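Local atomic coordinates of cell cycle serine/threonine-protein kinase CDC5/MSD2 (Saccharomyces cerevisiae, PDB entry 6MF4), a protein that phosphorylates serine and threonine residues of proteins as a Polo-type kinase needed for mitotic exit, represented here by its polo-box domain. Residues Y113-E118 with T129-A134; I120-N125 with E169-F174; D135-W140 with H154-E159. One frame throughout, in Å; residues are numbered along the deposited sequence.

Overall arrangement
From the N-terminal side, both halves of contact 1 lie in the six-stranded antiparallel sheet of the first polo box: Y113-E118 leaves strand 111-115, and T129-A134 closes a short loop on strand 129-132, two places across the sheet. I120-N125 starts contact 2 inside that loop and finds E169-F174 only after contact 1 has closed, so the two contacts cross. Strand 120-123 lies between the strands of contact 1 and pairs with both, through G121 to Y113 and I120 to R132. Contact 3 follows contact 1 in series, is nested within contact 2, and forms the edge hairpin. Contact 2 lays helix 165-178 on the sheet.

Contact 1 of 3, residues Y113-E118 with T129-A134; sequences YQLSTE and TVLRLA
Y113 and L131 stand on strands that are not direct neighbours: the axes of 113-115 and 129-132 approach to 9.3 Å and run in the same general sense, 42° apart. Strand 120-123 fills the interval and pairs with both. Beyond the strands the chains converge, and the CA atoms of E118 and A134 are 5.2 Å apart. A type I turn from L115 to E118, closed by E118 N to L115 O, brings the first segment there.

The Y113 ring spans the gap on one side of the sheet. CG lies between the backbone N and the carbonyl carbon (chi1 55°). The ring extends from there over the intervening strand, and its OH comes to 3.9 Å from T129 CG2, the two side chains at about a right angle. A water is hydrogen-bonded to Y113 OH and T129 OG1, 2.7 Å from each oxygen; Y113 OH is also bonded to L200 N. L131 CD1 approaches the ring obliquely and meets L115 CD1 at 4.5 Å, a loose apolar contact. At the other end A134 CB rests against T117 O (3.3 Å), while R132 NH1 donates in the guanidinium plane to a second water, 2.9 Å away, near E118 O. D119 accepts from A134 N through OD1.

The two strands, with 120-123 between them, belong to the six-stranded antiparallel sheet of the first polo box.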
loop_
_atom_site.group_PDB
_atom_site.type_symbol
_atom_site.label_atom_id
_atom_site.label_comp_id
_atom_site.label_asym_id
_atom_site.label_seq_id
_atom_site.Cartn_x
_atom_site.Cartn_y
_atom_site.Cartn_z
ATOM N N TYR A 113 -7.050 8.734 1.521
ATOM C CA TYR A 113 -5.880 8.647 0.663
ATOM C C TYR A 113 -6.282 8.718 -0.801
ATOM O O TYR A 113 -7.414 8.389 -1.161
ATOM C CB TYR A 113 -5.120 7.346 0.928
ATOM C CG TYR A 113 -5.974 6.106 0.797
ATOM C CD1 TYR A 113 -6.768 5.675 1.849
ATOM C CD2 TYR A 113 -5.992 5.368 -0.384
ATOM C CE1 TYR A 113 -7.553 4.539 1.734
ATOM C CE2 TYR A 113 -6.771 4.228 -0.503
ATOM C CZ TYR A 113 -7.551 3.824 0.559
ATOM O OH TYR A 113 -8.327 2.697 0.452
ATOM N N GLN A 114 -5.351 9.165 -1.638
ATOM C CA GLN A 114 -5.528 9.119 -3.081
ATOM C C GLN A 114 -4.462 8.199 -3.665
ATOM O O GLN A 114 -3.326 8.190 -3.193
ATOM C CB GLN A 114 -5.439 10.522 -3.697
ATOM C CG GLN A 114 -5.743 10.544 -5.192
ATOM C CD GLN A 114 -5.794 11.947 -5.769
ATOM O OE1 GLN A 114 -6.549 12.795 -5.304
ATOM N NE2 GLN A 114 -4.993 12.190 -6.799
ATOM N N LEU A 115 -4.845 7.422 -4.675
ATOM C CA LEU A 115 -3.935 6.505 -5.353
ATOM C C LEU A 115 -3.494 7.078 -6.697
ATOM O O LEU A 115 -4.056 8.063 -7.173
ATOM C CB LEU A 115 -4.604 5.143 -5.558
ATOM C CG LEU A 115 -5.049 4.413 -4.292
ATOM C CD1 LEU A 115 -5.785 3.133 -4.659
ATOM C CD2 LEU A 115 -3.860 4.102 -3.395
ATOM N N SER A 116 -2.498 6.445 -7.312
ATOM C CA SER A 116 -1.950 6.932 -8.577
ATOM C C SER A 116 -2.964 6.818 -9.719
ATOM O O SER A 116 -2.814 7.455 -10.758
ATOM C CB SER A 116 -0.667 6.173 -8.921
ATOM O OG SER A 116 -0.815 4.786 -8.692
ATOM N N THR A 117 -3.992 6.003 -9.514
ATOM C CA THR A 117 -5.127 5.920 -10.428
ATOM C C THR A 117 -6.083 7.103 -10.276
ATOM O O THR A 117 -7.046 7.230 -11.036
ATOM C CB THR A 117 -5.924 4.650 -10.175
ATOM O OG1 THR A 117 -6.269 4.609 -8.782
ATOM C CG2 THR A 117 -5.109 3.416 -10.541
ATOM N N GLU A 118 -5.804 7.934 -9.271
ATOM C CA GLU A 118 -6.642 9.057 -8.831
ATOM C C GLU A 118 -7.914 8.578 -8.126
ATOM O O GLU A 118 -8.790 9.382 -7.806
ATOM C CB GLU A 118 -6.982 9.993 -10.000
ATOM C CG GLU A 118 -5.755 10.739 -10.513
ATOM C CD GLU A 118 -6.056 11.699 -11.655
ATOM O OE1 GLU A 118 -7.202 11.725 -12.143
ATOM O OE2 GLU A 118 -5.133 12.431 -12.061
ATOM N N THR A 129 -14.267 0.452 4.263
ATOM C CA THR A 129 -13.721 1.388 3.291
ATOM C C THR A 129 -14.719 1.679 2.176
ATOM O O THR A 129 -15.439 0.784 1.731
ATOM C CB THR A 129 -12.424 0.839 2.658
ATOM O OG1 THR A 129 -11.389 0.788 3.645
ATOM C CG2 THR A 129 -11.962 1.715 1.486
ATOM N N VAL A 130 -14.768 2.938 1.747
ATOM C CA VAL A 130 -15.343 3.279 0.453
ATOM C C VAL A 130 -14.195 3.694 -0.450
ATOM O O VAL A 130 -13.416 4.590 -0.112
ATOM C CB VAL A 130 -16.391 4.408 0.530
ATOM C CG1 VAL A 130 -16.764 4.901 -0.870
ATOM C CG2 VAL A 130 -17.632 3.931 1.251
ATOM N N LEU A 131 -14.080 3.007 -1.581
ATOM C CA LEU A 131 -13.105 3.345 -2.600
ATOM C C LEU A 131 -13.840 3.986 -3.773
ATOM O O LEU A 131 -14.533 3.312 -4.527
ATOM C CB LEU A 131 -12.325 2.106 -3.048
ATOM C CG LEU A 131 -11.185 2.365 -4.036
ATOM C CD1 LEU A 131 -10.052 3.136 -3.370
ATOM C CD2 LEU A 131 -10.677 1.060 -4.629
ATOM N N ARG A 132 -13.690 5.300 -3.892
ATOM C CA ARG A 132 -14.317 6.088 -4.947
ATOM C C ARG A 132 -13.431 6.103 -6.191
ATOM O O ARG A 132 -12.320 6.632 -6.157
ATOM C CB ARG A 132 -14.560 7.509 -4.432
ATOM C CG ARG A 132 -15.161 8.510 -5.406
ATOM C CD ARG A 132 -14.801 9.910 -4.929
ATOM N NE ARG A 132 -15.501 10.987 -5.629
ATOM C CZ ARG A 132 -15.029 11.633 -6.693
ATOM N NH1 ARG A 132 -13.855 11.306 -7.229
ATOM N NH2 ARG A 132 -15.749 12.604 -7.236
ATOM N N LEU A 133 -13.915 5.534 -7.291
ATOM C CA LEU A 133 -13.118 5.498 -8.512
ATOM C C LEU A 133 -12.958 6.896 -9.089
ATOM O O LEU A 133 -13.783 7.781 -8.865
ATOM C CB LEU A 133 -13.734 4.563 -9.556
ATOM C CG LEU A 133 -13.342 3.092 -9.401
ATOM C CD1 LEU A 133 -14.093 2.462 -8.252
ATOM C CD2 LEU A 133 -13.584 2.318 -10.684
ATOM N N ALA A 134 -11.874 7.082 -9.831
ATOM C CA ALA A 134 -11.533 8.377 -10.390
ATOM C C ALA A 134 -12.594 8.878 -11.367
ATOM O O ALA A 134 -12.660 10.071 -11.656
ATOM C CB ALA A 134 -10.183 8.296 -11.079
HETATM O O HOH W 1 -8.942 1.680 2.834
HETATM O O HOH W 2 -11.744 9.370 -6.902
#

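Contact 2 of 3, residues I120-N125 with E169-F174; sequences IGVLFN and EVVDFF
V122 is the pivot against V170, V171 and F174. Strand 120-123 lies under helix 169-174 with 8.7 Å between the axes and 128° between their directions, a diagonal passage that places the V122 and V171 CA atoms nearest each other.

The close packing gathers on the two methyls of V122. CG2 sits between two helix residues one turn apart: it touches F174 CD2 at 3.7 Å, obliquely to the ring, and V171 CG2 at 3.8 Å. CG1, anti to the backbone N (chi1 179°), turns to the other side and meets V170 CG1 at 4.0 Å, the two valines at about a right angle. V122, V171 and F174 are all buried. S112 of the neighbouring strand 111-115 touches both V122 and F174, and V130 of strand 129-132 touches V171.

Toward F124 the contact lies nearer the protein surface. F124 and V170, both partly exposed, reach tip to tip, CE1 to CG1 at 4.0 Å. F124 CZ stays 4.4 Å from V171 CG2, a looser approach than either made by V122 CG2. The ring is seated from its own segment by V122 CG1, 3.7 Å above its centre, and H167 meets it edge-to-face. On the far side of the helix D172 points away from strand 120-123 and its carboxylate is salt-bridged to K176.

Every cross-contact is carbon against carbon. Attachment of this helix to this part of the sheet therefore rests on burial of apolar surface and complementary shape, with charged groups of the segment kept to the outer side.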
loop_
_atom_site.group_PDB
_atom_site.type_symbol
_atom_site.label_atom_id
_atom_site.label_comp_id
_atom_site.label_asym_id
_atom_site.label_seq_id
_atom_site.Cartn_x
_atom_site.Cartn_y
_atom_site.Cartn_z
ATOM N N ILE A 120 -9.907 7.581 -4.837
ATOM C CA ILE A 120 -9.846 8.119 -3.485
ATOM C C ILE A 120 -10.516 7.152 -2.520
ATOM O O ILE A 120 -11.645 6.732 -2.742
ATOM C CB ILE A 120 -10.516 9.503 -3.400
ATOM C CG1 ILE A 120 -9.690 10.521 -4.190
ATOM C CG2 ILE A 120 -10.651 9.961 -1.945
ATOM C CD1 ILE A 120 -10.387 11.838 -4.419
ATOM N N GLY A 121 -9.807 6.803 -1.452
ATOM C CA GLY A 121 -10.348 5.925 -0.437
ATOM C C GLY A 121 -10.602 6.657 0.860
ATOM O O GLY A 121 -9.892 7.601 1.208
ATOM N N VAL A 122 -11.637 6.224 1.568
ATOM C CA VAL A 122 -11.837 6.625 2.951
ATOM C C VAL A 122 -11.909 5.360 3.782
ATOM O O VAL A 122 -12.737 4.484 3.529
ATOM C CB VAL A 122 -13.106 7.466 3.154
ATOM C CG1 VAL A 122 -13.271 7.832 4.628
ATOM C CG2 VAL A 122 -13.050 8.727 2.302
ATOM N N LEU A 123 -11.000 5.267 4.744
ATOM C CA LEU A 123 -10.969 4.180 5.701
ATOM C C LEU A 123 -11.694 4.659 6.949
ATOM O O LEU A 123 -11.195 5.511 7.685
ATOM C CB LEU A 123 -9.522 3.778 6.002
ATOM C CG LEU A 123 -9.263 2.688 7.045
ATOM C CD1 LEU A 123 -10.098 1.450 6.779
ATOM C CD2 LEU A 123 -7.781 2.341 7.046
ATOM N N PHE A 124 -12.894 4.134 7.161
ATOM C CA PHE A 124 -13.733 4.583 8.261
ATOM C C PHE A 124 -13.280 3.960 9.576
ATOM O O PHE A 124 -12.520 2.993 9.590
ATOM C CB PHE A 124 -15.191 4.248 7.967
ATOM C CG PHE A 124 -15.754 5.029 6.821
ATOM C CD1 PHE A 124 -16.354 6.256 7.034
ATOM C CD2 PHE A 124 -15.656 4.551 5.527
ATOM C CE1 PHE A 124 -16.861 6.989 5.976
ATOM C CE2 PHE A 124 -16.162 5.276 4.464
ATOM C CZ PHE A 124 -16.763 6.495 4.688
ATOM N N ASN A 125 -13.748 4.522 10.683
ATOM C CA ASN A 125 -13.248 4.133 11.995
ATOM C C ASN A 125 -13.654 2.718 12.400
ATOM O O ASN A 125 -13.011 2.112 13.253
ATOM C CB ASN A 125 -13.716 5.145 13.045
ATOM C CG ASN A 125 -13.043 6.498 12.888
ATOM O OD1 ASN A 125 -11.936 6.592 12.359
ATOM N ND2 ASN A 125 -13.708 7.552 13.344
ATOM N N GLU A 169 -21.143 11.169 1.947
ATOM C CA GLU A 169 -20.975 12.576 2.311
ATOM C C GLU A 169 -19.551 12.822 2.814
ATOM O O GLU A 169 -18.943 13.848 2.507
ATOM C CB GLU A 169 -21.987 12.996 3.379
ATOM C CG GLU A 169 -23.431 12.992 2.906
ATOM C CD GLU A 169 -23.666 13.922 1.728
ATOM O OE1 GLU A 169 -23.315 15.116 1.825
ATOM O OE2 GLU A 169 -24.196 13.452 0.699
ATOM N N VAL A 170 -19.030 11.882 3.595
ATOM C CA VAL A 170 -17.651 11.962 4.059
ATOM C C VAL A 170 -16.704 11.816 2.871
ATOM O O VAL A 170 -15.708 12.533 2.769
ATOM C CB VAL A 170 -17.346 10.880 5.117
ATOM C CG1 VAL A 170 -15.849 10.823 5.445
ATOM C CG2 VAL A 170 -18.142 11.147 6.377
ATOM N N VAL A 171 -17.013 10.885 1.974
ATOM C CA VAL A 171 -16.188 10.684 0.787
ATOM C C VAL A 171 -16.155 11.961 -0.055
ATOM O O VAL A 171 -15.112 12.331 -0.600
ATOM C CB VAL A 171 -16.701 9.497 -0.061
ATOM C CG1 VAL A 171 -16.059 9.487 -1.448
ATOM C CG2 VAL A 171 -16.415 8.184 0.647
ATOM N N ASP A 172 -17.297 12.640 -0.140
ATOM C CA ASP A 172 -17.397 13.896 -0.879
ATOM C C ASP A 172 -16.493 14.961 -0.267
ATOM O O ASP A 172 -15.831 15.713 -0.988
ATOM C CB ASP A 172 -18.853 14.377 -0.912
ATOM C CG ASP A 172 -19.010 15.723 -1.594
ATOM O OD1 ASP A 172 -18.782 15.784 -2.822
ATOM O OD2 ASP A 172 -19.373 16.709 -0.910
ATOM N N PHE A 173 -16.457 15.020 1.062
ATOM C CA PHE A 173 -15.568 15.945 1.752
ATOM C C PHE A 173 -14.117 15.713 1.330
ATOM O O PHE A 173 -13.390 16.656 1.017
ATOM C CB PHE A 173 -15.695 15.802 3.274
ATOM C CG PHE A 173 -14.633 16.545 4.040
ATOM C CD1 PHE A 173 -14.808 17.875 4.379
ATOM C CD2 PHE A 173 -13.452 15.915 4.406
ATOM C CE1 PHE A 173 -13.833 18.559 5.072
ATOM C CE2 PHE A 173 -12.470 16.597 5.094
ATOM C CZ PHE A 173 -12.659 17.920 5.428
ATOM N N PHE A 174 -13.693 14.455 1.317
ATOM C CA PHE A 174 -12.302 14.155 1.010
ATOM C C PHE A 174 -12.011 14.291 -0.484
ATOM O O PHE A 174 -10.895 14.633 -0.862
ATOM C CB PHE A 174 -11.933 12.764 1.523
ATOM C CG PHE A 174 -11.693 12.731 3.007
ATOM C CD1 PHE A 174 -10.611 13.401 3.554
ATOM C CD2 PHE A 174 -12.558 12.062 3.857
ATOM C CE1 PHE A 174 -10.385 13.392 4.913
ATOM C CE2 PHE A 174 -12.335 12.049 5.221
ATOM C CZ PHE A 174 -11.245 12.714 5.749
#

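Contact 3 of 3, residues D135-W140 with H154-E159. With ZN (zinc ion), chain C.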
loop_
_atom_site.group_PDB
_atom_site.type_symbol
_atom_site.label_atom_id
_atom_site.label_comp_id
_atom_site.label_asym_id
_atom_site.label_seq_id
_atom_site.Cartn_x
_atom_site.Cartn_y
_atom_site.Cartn_z
ATOM N N ASP A 135 -13.424 7.974 -11.874
ATOM C CA ASP A 135 -14.440 8.360 -12.849
ATOM C C ASP A 135 -15.583 9.144 -12.202
ATOM O O ASP A 135 -16.431 9.704 -12.896
ATOM C CB ASP A 135 -14.983 7.127 -13.583
ATOM C CG ASP A 135 -15.551 6.070 -12.646
ATOM O OD1 ASP A 135 -16.020 6.405 -11.540
ATOM O OD2 ASP A 135 -15.558 4.886 -13.043
ATOM N N ALA A 136 -15.590 9.192 -10.873
ATOM C CA ALA A 136 -16.619 9.906 -10.121
ATOM C C ALA A 136 -18.022 9.381 -10.415
ATOM O O ALA A 136 -18.994 10.131 -10.330
ATOM C CB ALA A 136 -16.552 11.407 -10.418
ATOM N N GLU A 137 -18.128 8.098 -10.753
ATOM C CA GLU A 137 -19.437 7.469 -10.956
ATOM C C GLU A 137 -19.570 6.127 -10.235
ATOM O O GLU A 137 -20.673 5.747 -9.842
ATOM C CB GLU A 137 -19.716 7.279 -12.457
ATOM C CG GLU A 137 -20.897 6.347 -12.806
ATOM C CD GLU A 137 -22.227 6.742 -12.163
ATOM O OE1 GLU A 137 -23.216 6.001 -12.357
ATOM O OE2 GLU A 137 -22.297 7.779 -11.469
ATOM N N GLU A 138 -18.461 5.413 -10.063
ATOM C CA GLU A 138 -18.497 4.106 -9.407
ATOM C C GLU A 138 -17.734 4.115 -8.088
ATOM O O GLU A 138 -16.763 4.856 -7.929
ATOM C CB GLU A 138 -17.911 3.026 -10.320
ATOM C CG GLU A 138 -18.569 2.935 -11.689
ATOM C CD GLU A 138 -18.436 1.558 -12.308
ATOM O OE1 GLU A 138 -17.386 0.912 -12.111
ATOM O OE2 GLU A 138 -19.386 1.116 -12.990
ATOM N N PHE A 139 -18.174 3.287 -7.143
ATOM C CA PHE A 139 -17.401 3.071 -5.926
ATOM C C PHE A 139 -17.587 1.654 -5.404
ATOM O O PHE A 139 -18.569 0.979 -5.724
ATOM C CB PHE A 139 -17.768 4.105 -4.843
ATOM C CG PHE A 139 -19.125 3.909 -4.219
ATOM C CD1 PHE A 139 -20.251 4.500 -4.772
ATOM C CD2 PHE A 139 -19.270 3.169 -3.056
ATOM C CE1 PHE A 139 -21.499 4.343 -4.184
ATOM C CE2 PHE A 139 -20.513 3.006 -2.466
ATOM C CZ PHE A 139 -21.632 3.586 -3.039
ATOM N N TRP A 140 -16.601 1.212 -4.628
ATOM C CA TRP A 140 -16.667 -0.031 -3.875
ATOM C C TRP A 140 -16.930 0.255 -2.408
ATOM O O TRP A 140 -16.310 1.149 -1.836
ATOM C CB TRP A 140 -15.358 -0.818 -3.970
ATOM C CG TRP A 140 -14.988 -1.312 -5.316
ATOM C CD1 TRP A 140 -14.085 -0.755 -6.174
ATOM C CD2 TRP A 140 -15.486 -2.486 -5.963
ATOM N NE1 TRP A 140 -13.992 -1.508 -7.317
ATOM C CE2 TRP A 140 -14.844 -2.576 -7.216
ATOM C CE3 TRP A 140 -16.411 -3.473 -5.607
ATOM C CZ2 TRP A 140 -15.099 -3.610 -8.113
ATOM C CZ3 TRP A 140 -16.662 -4.503 -6.501
ATOM C CH2 TRP A 140 -16.007 -4.564 -7.738
ATOM N N HIS A 154 -19.959 -3.570 -5.433
ATOM C CA HIS A 154 -19.905 -2.588 -6.514
ATOM C C HIS A 154 -21.154 -1.705 -6.531
ATOM O O HIS A 154 -22.272 -2.219 -6.580
ATOM C CB HIS A 154 -19.749 -3.346 -7.839
ATOM C CG HIS A 154 -19.631 -2.474 -9.051
ATOM N ND1 HIS A 154 -20.677 -1.724 -9.535
ATOM C CD2 HIS A 154 -18.599 -2.282 -9.908
ATOM C CE1 HIS A 154 -20.291 -1.085 -10.627
ATOM N NE2 HIS A 154 -19.036 -1.412 -10.877
ATOM N N TYR A 155 -20.964 -0.385 -6.487
ATOM C CA TYR A 155 -22.083 0.564 -6.533
ATOM C C TYR A 155 -21.852 1.721 -7.497
ATOM O O TYR A 155 -20.720 2.015 -7.878
ATOM C CB TYR A 155 -22.353 1.146 -5.145
ATOM C CG TYR A 155 -22.937 0.161 -4.166
ATOM C CD1 TYR A 155 -24.265 -0.230 -4.253
ATOM C CD2 TYR A 155 -22.162 -0.370 -3.151
ATOM C CE1 TYR A 155 -24.800 -1.131 -3.358
ATOM C CE2 TYR A 155 -22.685 -1.268 -2.252
ATOM C CZ TYR A 155 -24.007 -1.645 -2.358
ATOM O OH TYR A 155 -24.531 -2.543 -1.458
ATOM N N LEU A 156 -22.951 2.374 -7.873
ATOM C CA LEU A 156 -22.915 3.624 -8.623
ATOM C C LEU A 156 -23.312 4.775 -7.711
ATOM O O LEU A 156 -24.251 4.647 -6.923
ATOM C CB LEU A 156 -23.862 3.569 -9.823
ATOM C CG LEU A 156 -23.733 2.376 -10.768
ATOM C CD1 LEU A 156 -24.752 2.487 -11.893
ATOM C CD2 LEU A 156 -22.326 2.273 -11.330
ATOM N N LEU A 157 -22.609 5.900 -7.818
ATOM C CA LEU A 157 -22.946 7.078 -7.025
ATOM C C LEU A 157 -24.359 7.548 -7.353
ATOM O O LEU A 157 -25.067 8.060 -6.487
ATOM C CB LEU A 157 -21.943 8.209 -7.272
ATOM C CG LEU A 157 -20.536 8.016 -6.698
ATOM C CD1 LEU A 157 -19.595 9.099 -7.202
ATOM C CD2 LEU A 157 -20.565 8.013 -5.180
ATOM N N SER A 158 -24.765 7.354 -8.604
ATOM C CA SER A 158 -26.094 7.754 -9.058
ATOM C C SER A 158 -27.191 6.842 -8.504
ATOM O O SER A 158 -28.367 7.201 -8.512
ATOM C CB SER A 158 -26.148 7.758 -10.586
ATOM O OG SER A 158 -25.922 6.458 -11.107
ATOM N N GLU A 159 -26.796 5.661 -8.034
ATOM C CA GLU A 159 -27.722 4.711 -7.431
ATOM C C GLU A 159 -27.224 4.347 -6.037
ATOM O O GLU A 159 -27.122 3.174 -5.680
ATOM C CB GLU A 159 -27.859 3.471 -8.297
HETATM ZN ZN ZN C . -17.628 -1.033 -12.370
#
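E138 and H154 meet at a zinc ion above the sheet. E138 CB lies 3.9 Å from Y155 O. CG, anti to the carbonyl carbon (chi1 -55°), runs alongside L156, 3.8 Å from its CD2. At CD the carboxylate begins, its plane 89° from that of the H154 ring. OE1 binds the metal at 2.0 Å, beside H154 NE2 at 2.1 Å; OE2 stays 2.8 Å from the zinc, at the imidazole edge and in its plane. H194 supplies the third protein ligand.

Underneath is the antiparallel hairpin 138-145/149-156, the edge of the polo-box sheet. E138 faces L156 and W140 faces H154 in non-hydrogen-bonded pairs, which puts both ligands on one face; F139 and Y155 exchange two backbone hydrogen bonds and point to the other.

H154 presents its edge to the six-membered ring of W140 (planes at 88°), whose NE1 is hydrogen-bonded to D197. On the sheet face carrying F139 and Y155, Y155 CB forms a CH-pi contact with the F139 ring, 3.6 Å from its centroid. L157 N donates to E137 O, and S158 OG to the syn lone pair of E137 OE1 at 3.0 Å. D135 OD1 accepts from E137 N, an Asx turn, and also from E138 N.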